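Serpin B3 (Homo sapiens, PDB 2ZV6) probably inhibits target proteases by the serpin mechanism, offering an exposed, mobile reactive-site loop as bait. Local coordinates at residues V52-K57 with Q128-A133; I114-F119 with L185-A190; G120-L125 with D146-P151; K171-E176 with L340-V345. All coordinates share one frame; numbering follows the deposited sequence.

How the contacts relate
The four contacts lie in and around the part of serpin sheet A formed by strands 112-121, 185-193 and 336-346. Contact 2 pairs the first two strands. Contact 4 sets loop 171-176 on the third, which runs parallel to 185-193; the centres of contacts 2 and 4 are about 10 Å apart. Contact 3 closes the far end of strand 112-121, about 15 Å from contact 2, centre to centre. Contact 1 joins helices 42-54 and 128-138 on the other side of the sheet from helix 151-165; Tyr130 reaches Leu118 of contact 2, and Val52 reaches Leu118 and Leu187. Along the chain contact 3 falls within the span of contact 2, contacts 1 and 4 each alternate with contact 2, and contacts 1 and 3 close before contact 4 opens.

Contact 1: residues V52-K57 with Q128-A133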
loop_
_atom_site.group_PDB
_atom_site.type_symbol
_atom_site.label_atom_id
_atom_site.label_comp_id
_atom_site.label_asym_id
_atom_site.label_seq_id
_atom_site.Cartn_x
_atom_site.Cartn_y
_atom_site.Cartn_z
ATOM N N VAL A 52 13.600 -2.215 -9.065
ATOM C CA VAL A 52 13.755 -1.931 -10.476
ATOM C C VAL A 52 14.821 -0.870 -10.647
ATOM O O VAL A 52 15.684 -0.994 -11.507
ATOM C CB VAL A 52 12.455 -1.425 -11.073
ATOM C CG1 VAL A 52 12.741 -0.449 -12.185
ATOM C CG2 VAL A 52 11.637 -2.597 -11.562
ATOM N N LEU A 53 14.765 0.168 -9.820
ATOM C CA LEU A 53 15.741 1.253 -9.897
ATOM C C LEU A 53 17.166 0.705 -9.866
ATOM O O LEU A 53 18.085 1.276 -10.454
ATOM C CB LEU A 53 15.540 2.252 -8.748
ATOM C CG LEU A 53 16.710 3.226 -8.558
ATOM C CD1 LEU A 53 16.762 4.204 -9.704
ATOM C CD2 LEU A 53 16.563 3.969 -7.262
ATOM N N LEU A 54 17.341 -0.410 -9.170
ATOM C CA LEU A 54 18.648 -1.041 -9.076
ATOM C C LEU A 54 19.195 -1.233 -10.482
ATOM O O LEU A 54 20.246 -0.699 -10.828
ATOM C CB LEU A 54 18.523 -2.400 -8.397
ATOM C CG LEU A 54 19.030 -2.525 -6.961
ATOM C CD1 LEU A 54 19.045 -3.999 -6.588
ATOM C CD2 LEU A 54 20.423 -1.913 -6.819
ATOM N N GLY A 55 18.457 -1.990 -11.288
ATOM C CA GLY A 55 18.870 -2.267 -12.651
ATOM C C GLY A 55 18.507 -1.213 -13.682
ATOM O O GLY A 55 18.272 -1.542 -14.850
ATOM N N ALA A 56 18.460 0.049 -13.260
ATOM C CA ALA A 56 18.138 1.146 -14.168
ATOM C C ALA A 56 19.237 2.197 -14.128
ATOM O O ALA A 56 19.847 2.431 -13.082
ATOM C CB ALA A 56 16.820 1.766 -13.792
ATOM N N LYS A 57 19.494 2.832 -15.268
ATOM C CA LYS A 57 20.535 3.847 -15.322
ATOM C C LYS A 57 20.141 5.111 -16.081
ATOM O O LYS A 57 19.195 5.120 -16.870
ATOM C CB LYS A 57 21.811 3.255 -15.934
ATOM C CG LYS A 57 23.022 4.199 -15.922
ATOM C CD LYS A 57 23.219 4.884 -14.567
ATOM C CE LYS A 57 23.665 6.337 -14.726
ATOM N NZ LYS A 57 25.017 6.588 -14.140
ATOM N N GLN A 128 23.595 -11.831 -13.356
ATOM C CA GLN A 128 23.546 -12.388 -12.005
ATOM C C GLN A 128 23.771 -11.302 -10.968
ATOM O O GLN A 128 23.143 -11.312 -9.905
ATOM C CB GLN A 128 24.609 -13.471 -11.824
ATOM C CG GLN A 128 24.380 -14.331 -10.594
ATOM C CD GLN A 128 23.147 -15.204 -10.742
ATOM O OE1 GLN A 128 22.872 -15.717 -11.827
ATOM N NE2 GLN A 128 22.395 -15.377 -9.655
ATOM N N GLU A 129 24.676 -10.375 -11.274
ATOM C CA GLU A 129 24.959 -9.280 -10.356
ATOM C C GLU A 129 23.623 -8.666 -9.915
ATOM O O GLU A 129 23.312 -8.604 -8.724
ATOM C CB GLU A 129 25.828 -8.212 -11.038
ATOM C CG GLU A 129 27.115 -7.848 -10.284
ATOM C CD GLU A 129 26.873 -7.014 -9.016
ATOM O OE1 GLU A 129 27.812 -6.321 -8.556
ATOM O OE2 GLU A 129 25.747 -7.050 -8.474
ATOM N N TYR A 130 22.816 -8.244 -10.884
ATOM C CA TYR A 130 21.526 -7.646 -10.571
ATOM C C TYR A 130 20.711 -8.568 -9.661
ATOM O O TYR A 130 20.191 -8.138 -8.630
ATOM C CB TYR A 130 20.745 -7.343 -11.861
ATOM C CG TYR A 130 19.361 -6.773 -11.619
ATOM C CD1 TYR A 130 19.193 -5.494 -11.085
ATOM C CD2 TYR A 130 18.219 -7.528 -11.886
ATOM C CE1 TYR A 130 17.913 -4.978 -10.816
ATOM C CE2 TYR A 130 16.941 -7.032 -11.625
ATOM C CZ TYR A 130 16.789 -5.755 -11.086
ATOM O OH TYR A 130 15.520 -5.274 -10.810
ATOM N N LEU A 131 20.614 -9.838 -10.038
ATOM C CA LEU A 131 19.847 -10.808 -9.262
ATOM C C LEU A 131 20.307 -10.894 -7.803
ATOM O O LEU A 131 19.510 -11.192 -6.905
ATOM C CB LEU A 131 19.926 -12.179 -9.937
ATOM C CG LEU A 131 19.331 -12.169 -11.351
ATOM C CD1 LEU A 131 19.845 -13.368 -12.149
ATOM C CD2 LEU A 131 17.808 -12.179 -11.265
ATOM N N ASP A 132 21.590 -10.612 -7.574
ATOM C CA ASP A 132 22.181 -10.640 -6.233
ATOM C C ASP A 132 21.647 -9.505 -5.364
ATOM O O ASP A 132 21.183 -9.724 -4.244
ATOM C CB ASP A 132 23.706 -10.499 -6.317
ATOM C CG ASP A 132 24.404 -11.808 -6.643
ATOM O OD1 ASP A 132 23.738 -12.864 -6.600
ATOM O OD2 ASP A 132 25.621 -11.776 -6.940
ATOM N N ALA A 133 21.736 -8.289 -5.894
ATOM C CA ALA A 133 21.287 -7.087 -5.203
ATOM C C ALA A 133 19.820 -7.112 -4.815
ATOM O O ALA A 133 19.479 -6.811 -3.681
ATOM C CB ALA A 133 21.558 -5.873 -6.065
#
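Tyr130 has the largest share of this contact, 78 Å² of the 215 Å² buried, and lies against Leu54 and the backbone of Gly55. The apolar part comes first. Leu54 CB meets the ring at its edge, near the ring plane, with Tyr130 CE1 3.6 Å away. The outer branch of Leu54 heads toward Ala133 on the next turn of helix 128-138, but how closely the two approach is doubtful in the model.

A second kind of contact is aromatic against backbone. Gly55 has no side chain, and the ring comes obliquely against its main-chain N and CA, with Tyr130 CE1 3.4 Å from Gly55 CA; Gly55 CA and Tyr130 CA are 6.3 Å apart. The ring arrives there because Tyr130 CG is anti to the backbone N (chi1 177°), which carries it away from its own helix and across to the end of helix 42-54. There the chain turns, with Ala56 N bonded to Leu53 O at 3.1 Å.

The polar part lies at the far end of the ring. Between the segments there is no hydrogen bond, but the Tyr130 hydroxyl is bonded to the carbonyl oxygen of Met51, the residue just before Val52, whose CA lies 3.8 Å from Tyr130 OH. That bond holds the phenol by its hydroxyl end. Met328 and Leu118 also touch the tyrosine. The arrangement is an aromatic side chain from one helix set against the C-terminal end of another, here in the helical region behind sheet A of the serpin fold.

Contact 2: residues I114-F119 with L185-A190; sequences IANKLF and LVLVNA
Lys117 and Val188 make one of two nearly straight bonds that join these antiparallel strands: Val188 N gives its hydrogen to Lys117 O at 2.9 Å with an angle of 164° at the hydrogen. The other runs from Phe119 N to Val186 O. At the opposite end, Ala115 and Ala190 form a hydrogen-bonded pair, Ala115 N to Ala190 O at 3.0 Å and Ala190 N to Ala115 O at 3.1 Å, each donor standing well above the acceptor's carbonyl plane. The return bond of the central pair, Lys117 N to Val188 O, is weak.

Side chains form the next layer. Leu118 CD1 packs on Leu185 CD1 at 3.7 Å, on the face that also carries Leu187; the CB atoms of Ala115 and Ala190 meet on the other face at 4.0 Å. Asn116, its CG anti to the backbone N (chi1 -170°), swings its amide over the neighbouring strand. Asn116 ND2 lies 2.6 Å from Val188 O. It also stands 2.9 Å from Asn189 OD1, yet there the angle is poor for a hydrogen bond and the amide planes are turned 54° apart.

Further out, helix 151-165 covers the alanine face through Trp161 and Val162, with Trp161 also in a cation-pi contact with Lys117. Helix 42-54 backs the asparagines and Leu187 through Ala48 and Val52. The chemistry implies an uneven pairing, straight at Val188 N and Phe119 N, two-way but bent between the alanines and weak at Lys117 N, with two buried amides between strand and helix 42-54 where polar atoms are also near.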
loop_
_atom_site.group_PDB
_atom_site.type_symbol
_atom_site.label_atom_id
_atom_site.label_comp_id
_atom_site.label_asym_id
_atom_site.label_seq_id
_atom_site.Cartn_x
_atom_site.Cartn_y
_atom_site.Cartn_z
ATOM N N ILE A 114 3.674 -10.310 1.347
ATOM C CA ILE A 114 4.120 -9.425 0.277
ATOM C C ILE A 114 4.645 -10.175 -0.957
ATOM O O ILE A 114 5.776 -10.671 -0.957
ATOM C CB ILE A 114 5.238 -8.493 0.766
ATOM C CG1 ILE A 114 4.945 -8.033 2.191
ATOM C CG2 ILE A 114 5.379 -7.315 -0.190
ATOM C CD1 ILE A 114 5.936 -7.012 2.715
ATOM N N ALA A 115 3.831 -10.237 -2.008
ATOM C CA ALA A 115 4.215 -10.921 -3.242
ATOM C C ALA A 115 4.748 -9.951 -4.309
ATOM O O ALA A 115 4.008 -9.553 -5.210
ATOM C CB ALA A 115 3.016 -11.695 -3.785
ATOM N N ASN A 116 6.032 -9.596 -4.227
ATOM C CA ASN A 116 6.637 -8.656 -5.176
ATOM C C ASN A 116 7.735 -9.222 -6.102
ATOM O O ASN A 116 8.905 -9.304 -5.711
ATOM C CB ASN A 116 7.199 -7.454 -4.409
ATOM C CG ASN A 116 7.631 -6.321 -5.326
ATOM O OD1 ASN A 116 8.790 -5.900 -5.313
ATOM N ND2 ASN A 116 6.698 -5.817 -6.124
ATOM N N LYS A 117 7.359 -9.572 -7.336
ATOM C CA LYS A 117 8.313 -10.106 -8.315
ATOM C C LYS A 117 8.301 -9.487 -9.731
ATOM O O LYS A 117 7.294 -8.939 -10.197
ATOM C CB LYS A 117 8.131 -11.614 -8.456
ATOM C CG LYS A 117 9.407 -12.322 -8.831
ATOM C CD LYS A 117 9.161 -13.489 -9.741
ATOM C CE LYS A 117 9.112 -14.779 -8.954
ATOM N NZ LYS A 117 8.163 -15.740 -9.580
ATOM N N LEU A 118 9.444 -9.605 -10.406
ATOM C CA LEU A 118 9.642 -9.106 -11.774
ATOM C C LEU A 118 9.445 -10.273 -12.722
ATOM O O LEU A 118 10.091 -11.302 -12.580
ATOM C CB LEU A 118 11.078 -8.591 -11.955
ATOM C CG LEU A 118 11.432 -7.289 -12.684
ATOM C CD1 LEU A 118 10.199 -6.398 -12.875
ATOM C CD2 LEU A 118 12.503 -6.566 -11.871
ATOM N N PHE A 119 8.554 -10.132 -13.686
ATOM C CA PHE A 119 8.354 -11.203 -14.651
ATOM C C PHE A 119 8.797 -10.690 -16.027
ATOM O O PHE A 119 8.267 -9.706 -16.545
ATOM C CB PHE A 119 6.884 -11.637 -14.664
ATOM C CG PHE A 119 6.508 -12.521 -13.506
ATOM C CD1 PHE A 119 6.605 -12.053 -12.199
ATOM C CD2 PHE A 119 6.066 -13.824 -13.719
ATOM C CE1 PHE A 119 6.268 -12.871 -11.118
ATOM C CE2 PHE A 119 5.728 -14.650 -12.647
ATOM C CZ PHE A 119 5.830 -14.171 -11.343
ATOM N N LEU A 185 8.576 -6.642 -19.823
ATOM C CA LEU A 185 8.617 -6.695 -18.366
ATOM C C LEU A 185 7.230 -6.509 -17.762
ATOM O O LEU A 185 6.301 -6.068 -18.435
ATOM C CB LEU A 185 9.552 -5.593 -17.846
ATOM C CG LEU A 185 10.477 -5.850 -16.656
ATOM C CD1 LEU A 185 10.609 -7.350 -16.407
ATOM C CD2 LEU A 185 11.836 -5.209 -16.935
ATOM N N VAL A 186 7.108 -6.845 -16.482
ATOM C CA VAL A 186 5.854 -6.723 -15.742
ATOM C C VAL A 186 6.140 -6.818 -14.245
ATOM O O VAL A 186 6.389 -7.899 -13.712
ATOM C CB VAL A 186 4.844 -7.849 -16.085
ATOM C CG1 VAL A 186 3.667 -7.783 -15.125
ATOM C CG2 VAL A 186 4.352 -7.717 -17.503
ATOM N N LEU A 187 6.104 -5.683 -13.568
ATOM C CA LEU A 187 6.353 -5.651 -12.139
ATOM C C LEU A 187 5.070 -5.990 -11.401
ATOM O O LEU A 187 4.047 -5.331 -11.589
ATOM C CB LEU A 187 6.839 -4.263 -11.720
ATOM C CG LEU A 187 7.265 -4.039 -10.267
ATOM C CD1 LEU A 187 7.499 -5.356 -9.542
ATOM C CD2 LEU A 187 8.541 -3.223 -10.263
ATOM N N VAL A 188 5.120 -7.032 -10.575
ATOM C CA VAL A 188 3.960 -7.440 -9.789
ATOM C C VAL A 188 4.185 -6.992 -8.358
ATOM O O VAL A 188 5.296 -7.101 -7.840
ATOM C CB VAL A 188 3.760 -8.956 -9.803
ATOM C CG1 VAL A 188 3.188 -9.421 -8.465
ATOM C CG2 VAL A 188 2.827 -9.330 -10.955
ATOM N N ASN A 189 3.127 -6.503 -7.718
ATOM C CA ASN A 189 3.239 -6.004 -6.354
ATOM C C ASN A 189 1.988 -6.245 -5.527
ATOM O O ASN A 189 1.303 -5.296 -5.149
ATOM C CB ASN A 189 3.545 -4.502 -6.390
ATOM C CG ASN A 189 4.239 -4.015 -5.142
ATOM O OD1 ASN A 189 4.643 -4.808 -4.289
ATOM N ND2 ASN A 189 4.385 -2.694 -5.026
ATOM N N ALA A 190 1.687 -7.513 -5.255
ATOM C CA ALA A 190 0.525 -7.864 -4.442
ATOM C C ALA A 190 0.934 -7.816 -2.964
ATOM O O ALA A 190 2.119 -7.914 -2.636
ATOM C CB ALA A 190 0.015 -9.251 -4.811
#

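Contact 3: residues G120-L125 with D146-P151; sequences GEKTYL and DFANAP
Glu121 and Phe147 pass flank to flank with opposed headings, the carboxylate inclined 49° to the ring. The aliphatic part of the glutamate packs on the phenylalanine, Glu121 CG to Phe147 CB 3.4 Å. Bent at its second torsion (chi2 -70°), the Glu121 chain turns its carboxylate to the backbone beyond, where Ala148 N donates to Glu121 OE1 at 2.6 Å; this donor sits above the carboxylate plane, 44° out of it.

Lys122 and Asp146 instead run abreast with a shared heading. Lys122 NZ forms a salt bridge with Asp146 OD2 at 2.9 Å, on the anti side but tilted from the carboxylate plane, and a second with Glu121 OE2 at 3.0 Å, on the syn lone pair. One ammonium thus serves two carboxylates. Because Glu121 OE1 and Asp146 OD2 are only 3.5 Å apart, the shared lysine probably eases their mutual repulsion. Asn149 adds weak bonds to Asp146 OD2 from its backbone N and its ND2.

Strand 112-121 ends here, Gly120 still bonded through its backbone to Val145 of strand 142-145. The chain at 146-151 then leads into helix 151-165, and Phe147 leans on Thr183 just ahead of strand 185-193.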
loop_
_atom_site.group_PDB
_atom_site.type_symbol
_atom_site.label_atom_id
_atom_site.label_comp_id
_atom_site.label_asym_id
_atom_site.label_seq_id
_atom_site.Cartn_x
_atom_site.Cartn_y
_atom_site.Cartn_z
ATOM N N GLY A 120 9.791 -11.342 -16.615
ATOM C CA GLY A 120 10.256 -10.884 -17.904
ATOM C C GLY A 120 10.279 -11.959 -18.959
ATOM O O GLY A 120 10.226 -13.149 -18.655
ATOM N N GLU A 121 10.343 -11.521 -20.210
ATOM C CA GLU A 121 10.406 -12.422 -21.350
ATOM C C GLU A 121 11.664 -13.286 -21.227
ATOM O O GLU A 121 12.728 -12.797 -20.843
ATOM C CB GLU A 121 10.469 -11.608 -22.641
ATOM C CG GLU A 121 9.397 -11.967 -23.628
ATOM C CD GLU A 121 9.630 -13.330 -24.223
ATOM O OE1 GLU A 121 8.705 -14.168 -24.177
ATOM O OE2 GLU A 121 10.746 -13.564 -24.735
ATOM N N LYS A 122 11.545 -14.568 -21.554
ATOM C CA LYS A 122 12.687 -15.469 -21.468
ATOM C C LYS A 122 13.904 -14.889 -22.168
ATOM O O LYS A 122 14.920 -14.606 -21.533
ATOM C CB LYS A 122 12.350 -16.827 -22.087
ATOM C CG LYS A 122 10.881 -17.021 -22.421
ATOM C CD LYS A 122 10.706 -17.822 -23.707
ATOM C CE LYS A 122 11.486 -17.207 -24.878
ATOM N NZ LYS A 122 10.658 -16.349 -25.789
ATOM N N THR A 123 13.774 -14.705 -23.479
ATOM C CA THR A 123 14.840 -14.182 -24.343
ATOM C C THR A 123 15.772 -13.129 -23.748
ATOM O O THR A 123 16.858 -12.902 -24.282
ATOM C CB THR A 123 14.266 -13.607 -25.647
ATOM O OG1 THR A 123 13.774 -12.283 -25.403
ATOM C CG2 THR A 123 13.134 -14.486 -26.168
ATOM N N TYR A 124 15.344 -12.476 -22.668
ATOM C CA TYR A 124 16.176 -11.468 -22.012
ATOM C C TYR A 124 16.999 -12.186 -20.938
ATOM O O TYR A 124 16.465 -12.909 -20.102
ATOM C CB TYR A 124 15.299 -10.354 -21.400
ATOM C CG TYR A 124 14.696 -9.410 -22.437
ATOM C CD1 TYR A 124 13.503 -9.739 -23.102
ATOM C CD2 TYR A 124 15.355 -8.232 -22.807
ATOM C CE1 TYR A 124 12.992 -8.927 -24.114
ATOM C CE2 TYR A 124 14.853 -7.410 -23.823
ATOM C CZ TYR A 124 13.676 -7.768 -24.477
ATOM O OH TYR A 124 13.216 -6.996 -25.529
ATOM N N LEU A 125 18.309 -11.996 -20.980
ATOM C CA LEU A 125 19.207 -12.647 -20.038
ATOM C C LEU A 125 19.672 -11.690 -18.962
ATOM O O LEU A 125 20.480 -10.788 -19.212
ATOM C CB LEU A 125 20.427 -13.206 -20.777
ATOM C CG LEU A 125 20.384 -14.612 -21.391
ATOM C CD1 LEU A 125 18.949 -15.028 -21.750
ATOM C CD2 LEU A 125 21.272 -14.606 -22.620
ATOM N N ASP A 146 7.864 -17.032 -20.968
ATOM C CA ASP A 146 7.578 -16.919 -22.383
ATOM C C ASP A 146 6.417 -15.991 -22.669
ATOM O O ASP A 146 5.310 -16.450 -22.926
ATOM C CB ASP A 146 7.282 -18.304 -22.967
ATOM C CG ASP A 146 7.440 -18.349 -24.480
ATOM O OD1 ASP A 146 6.891 -19.281 -25.102
ATOM O OD2 ASP A 146 8.109 -17.459 -25.049
ATOM N N PHE A 147 6.676 -14.684 -22.625
ATOM C CA PHE A 147 5.642 -13.682 -22.908
ATOM C C PHE A 147 5.290 -13.793 -24.386
ATOM O O PHE A 147 4.120 -13.870 -24.761
ATOM C CB PHE A 147 6.161 -12.264 -22.625
ATOM C CG PHE A 147 6.070 -11.857 -21.183
ATOM C CD1 PHE A 147 7.127 -11.183 -20.573
ATOM C CD2 PHE A 147 4.932 -12.155 -20.430
ATOM C CE1 PHE A 147 7.050 -10.816 -19.234
ATOM C CE2 PHE A 147 4.845 -11.796 -19.097
ATOM C CZ PHE A 147 5.906 -11.124 -18.493
ATOM N N ALA A 148 6.331 -13.805 -25.208
ATOM C CA ALA A 148 6.200 -13.900 -26.648
ATOM C C ALA A 148 5.282 -15.033 -27.096
ATOM O O ALA A 148 4.082 -14.846 -27.272
ATOM C CB ALA A 148 7.577 -14.078 -27.276
ATOM N N ASN A 149 5.858 -16.216 -27.268
ATOM C CA ASN A 149 5.114 -17.380 -27.734
ATOM C C ASN A 149 3.953 -17.859 -26.864
ATOM O O ASN A 149 2.926 -18.293 -27.387
ATOM C CB ASN A 149 6.092 -18.532 -27.987
ATOM C CG ASN A 149 7.180 -18.157 -28.981
ATOM O OD1 ASN A 149 7.002 -18.287 -30.198
ATOM N ND2 ASN A 149 8.313 -17.683 -28.467
ATOM N N ALA A 150 4.103 -17.785 -25.545
ATOM C CA ALA A 150 3.040 -18.234 -24.649
ATOM C C ALA A 150 2.599 -17.169 -23.648
ATOM O O ALA A 150 2.836 -17.306 -22.447
ATOM C CB ALA A 150 3.486 -19.499 -23.903
ATOM N N PRO A 151 1.939 -16.096 -24.126
ATOM C CA PRO A 151 1.477 -15.027 -23.232
ATOM C C PRO A 151 0.341 -15.481 -22.308
ATOM O O PRO A 151 0.181 -14.959 -21.204
ATOM C CB PRO A 151 1.037 -13.922 -24.189
ATOM C CG PRO A 151 0.644 -14.646 -25.426
ATOM C CD PRO A 151 1.582 -15.825 -25.529
#

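Contact 4: residues K171-E176 with L340-V345; sequences KNLIPE and LHKAFV
Leu173, Leu340 and Lys342 bury the most surface here, 88, 71 and 65 Å². Leu173 CD1 rests on Leu340 CB at 3.4 Å, while Leu173 CD2 sits between Leu340 and Lys342, 3.7 Å from Lys342 CB. Leu173 runs antiparallel to each partner, flank to flank. Its chi1 of -152° swings CG away from the backbone N and over strand 336-346.

Leu340 and Lys342 are alternate residues of that strand, so both send their CB toward the loop. Ile174 adds to the leucine side at about a right angle, its CG1 4.1 Å from Leu340 CG. Extended beyond CG, the lysine spans from the strand to the loop, where Lys342 NZ makes a weak hydrogen bond of 3.4 Å to Lys171 O.

Beyond these residues, Leu173 also packs on Val188, while Ile174 is held through its backbone by Asn159 and Arg155 of helix 151-165. Between the two segments no backbone hydrogen bond forms. The chemistry therefore implies a mainly apolar cover on the face of sheet A, with one weak polar tie to the strand and firmer backbone ties to helix 151-165, beside the line between strands 185-193 and 336-346 where inhibitory serpins open this sheet.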
loop_
_atom_site.group_PDB
_atom_site.type_symbol
_atom_site.label_atom_id
_atom_site.label_comp_id
_atom_site.label_asym_id
_atom_site.label_seq_id
_atom_site.Cartn_x
_atom_site.Cartn_y
_atom_site.Cartn_z
ATOM N N LYS A 171 -5.962 -13.266 -5.449
ATOM C CA LYS A 171 -6.013 -14.148 -6.606
ATOM C C LYS A 171 -6.261 -13.456 -7.941
ATOM O O LYS A 171 -7.064 -12.528 -8.035
ATOM C CB LYS A 171 -7.089 -15.214 -6.396
ATOM C CG LYS A 171 -7.774 -15.157 -5.040
ATOM C CD LYS A 171 -7.270 -16.272 -4.132
ATOM C CE LYS A 171 -8.331 -17.344 -3.903
ATOM N NZ LYS A 171 -7.817 -18.455 -3.054
ATOM N N ASN A 172 -5.563 -13.930 -8.969
ATOM C CA ASN A 172 -5.700 -13.406 -10.322
ATOM C C ASN A 172 -5.283 -11.951 -10.465
ATOM O O ASN A 172 -6.010 -11.142 -11.042
ATOM C CB ASN A 172 -7.144 -13.582 -10.802
ATOM C CG ASN A 172 -7.633 -15.017 -10.664
ATOM O OD1 ASN A 172 -8.780 -15.329 -10.979
ATOM N ND2 ASN A 172 -6.761 -15.901 -10.192
ATOM N N LEU A 173 -4.098 -11.631 -9.951
ATOM C CA LEU A 173 -3.567 -10.275 -10.024
ATOM C C LEU A 173 -3.663 -9.735 -11.440
ATOM O O LEU A 173 -3.603 -8.523 -11.657
ATOM C CB LEU A 173 -2.103 -10.250 -9.586
ATOM C CG LEU A 173 -1.555 -8.961 -8.970
ATOM C CD1 LEU A 173 -0.217 -8.647 -9.589
ATOM C CD2 LEU A 173 -2.511 -7.809 -9.184
ATOM N N ILE A 174 -3.804 -10.640 -12.407
ATOM C CA ILE A 174 -3.908 -10.253 -13.810
ATOM C C ILE A 174 -5.071 -10.940 -14.507
ATOM O O ILE A 174 -5.168 -12.163 -14.505
ATOM C CB ILE A 174 -2.625 -10.593 -14.585
ATOM C CG1 ILE A 174 -1.430 -9.864 -13.965
ATOM C CG2 ILE A 174 -2.794 -10.197 -16.042
ATOM C CD1 ILE A 174 -0.129 -10.631 -14.048
ATOM N N PRO A 175 -5.979 -10.152 -15.104
ATOM C CA PRO A 175 -7.148 -10.671 -15.816
ATOM C C PRO A 175 -6.823 -10.985 -17.273
ATOM O O PRO A 175 -5.837 -10.487 -17.822
ATOM C CB PRO A 175 -8.161 -9.544 -15.694
ATOM C CG PRO A 175 -7.315 -8.310 -15.682
ATOM C CD PRO A 175 -5.956 -8.678 -15.118
ATOM N N GLU A 176 -7.665 -11.805 -17.890
ATOM C CA GLU A 176 -7.462 -12.189 -19.277
ATOM C C GLU A 176 -7.242 -10.973 -20.161
ATOM O O GLU A 176 -7.733 -9.882 -19.870
ATOM C CB GLU A 176 -8.662 -12.988 -19.772
ATOM C CG GLU A 176 -8.953 -14.204 -18.919
ATOM C CD GLU A 176 -9.902 -15.172 -19.586
ATOM O OE1 GLU A 176 -10.041 -15.106 -20.824
ATOM O OE2 GLU A 176 -10.507 -15.997 -18.869
ATOM N N LEU A 340 1.525 -4.004 -11.861
ATOM C CA LEU A 340 0.334 -4.391 -11.114
ATOM C C LEU A 340 0.518 -4.303 -9.600
ATOM O O LEU A 340 1.435 -4.922 -9.056
ATOM C CB LEU A 340 -0.063 -5.822 -11.485
ATOM C CG LEU A 340 -0.885 -6.025 -12.755
ATOM C CD1 LEU A 340 -2.341 -5.710 -12.463
ATOM C CD2 LEU A 340 -0.347 -5.142 -13.862
ATOM N N HIS A 341 -0.343 -3.528 -8.929
ATOM C CA HIS A 341 -0.309 -3.394 -7.464
ATOM C C HIS A 341 -1.662 -3.788 -6.896
ATOM O O HIS A 341 -2.701 -3.381 -7.411
ATOM C CB HIS A 341 0.002 -1.971 -7.014
ATOM C CG HIS A 341 0.078 -1.821 -5.522
ATOM N ND1 HIS A 341 -0.990 -1.404 -4.758
ATOM C CD2 HIS A 341 1.096 -2.035 -4.654
ATOM C CE1 HIS A 341 -0.635 -1.364 -3.485
ATOM N NE2 HIS A 341 0.627 -1.741 -3.395
ATOM N N LYS A 342 -1.650 -4.576 -5.826
ATOM C CA LYS A 342 -2.894 -5.033 -5.226
ATOM C C LYS A 342 -2.795 -5.209 -3.725
ATOM O O LYS A 342 -2.070 -6.082 -3.247
ATOM C CB LYS A 342 -3.311 -6.356 -5.844
ATOM C CG LYS A 342 -4.720 -6.770 -5.500
ATOM C CD LYS A 342 -5.255 -7.680 -6.584
ATOM C CE LYS A 342 -6.577 -8.318 -6.205
ATOM N NZ LYS A 342 -7.092 -9.172 -7.320
ATOM N N ALA A 343 -3.537 -4.389 -2.985
ATOM C CA ALA A 343 -3.534 -4.467 -1.533
ATOM C C ALA A 343 -4.820 -5.130 -1.059
ATOM O O ALA A 343 -5.882 -4.959 -1.667
ATOM C CB ALA A 343 -3.401 -3.073 -0.929
ATOM N N PHE A 344 -4.705 -5.913 0.013
ATOM C CA PHE A 344 -5.845 -6.610 0.610
ATOM C C PHE A 344 -5.693 -6.704 2.129
ATOM O O PHE A 344 -5.057 -7.625 2.652
ATOM C CB PHE A 344 -6.002 -8.022 0.023
ATOM C CG PHE A 344 -7.301 -8.706 0.405
ATOM C CD1 PHE A 344 -7.529 -10.034 0.061
ATOM C CD2 PHE A 344 -8.299 -8.020 1.093
ATOM C CE1 PHE A 344 -8.727 -10.667 0.394
ATOM C CE2 PHE A 344 -9.499 -8.644 1.431
ATOM C CZ PHE A 344 -9.712 -9.970 1.079
ATOM N N VAL A 345 -6.282 -5.743 2.832
ATOM C CA VAL A 345 -6.238 -5.718 4.290
ATOM C C VAL A 345 -7.574 -6.153 4.877
ATOM O O VAL A 345 -8.636 -5.932 4.294
ATOM C CB VAL A 345 -5.941 -4.319 4.822
ATOM C CG1 VAL A 345 -7.185 -3.453 4.703
ATOM C CG2 VAL A 345 -5.491 -4.406 6.268
#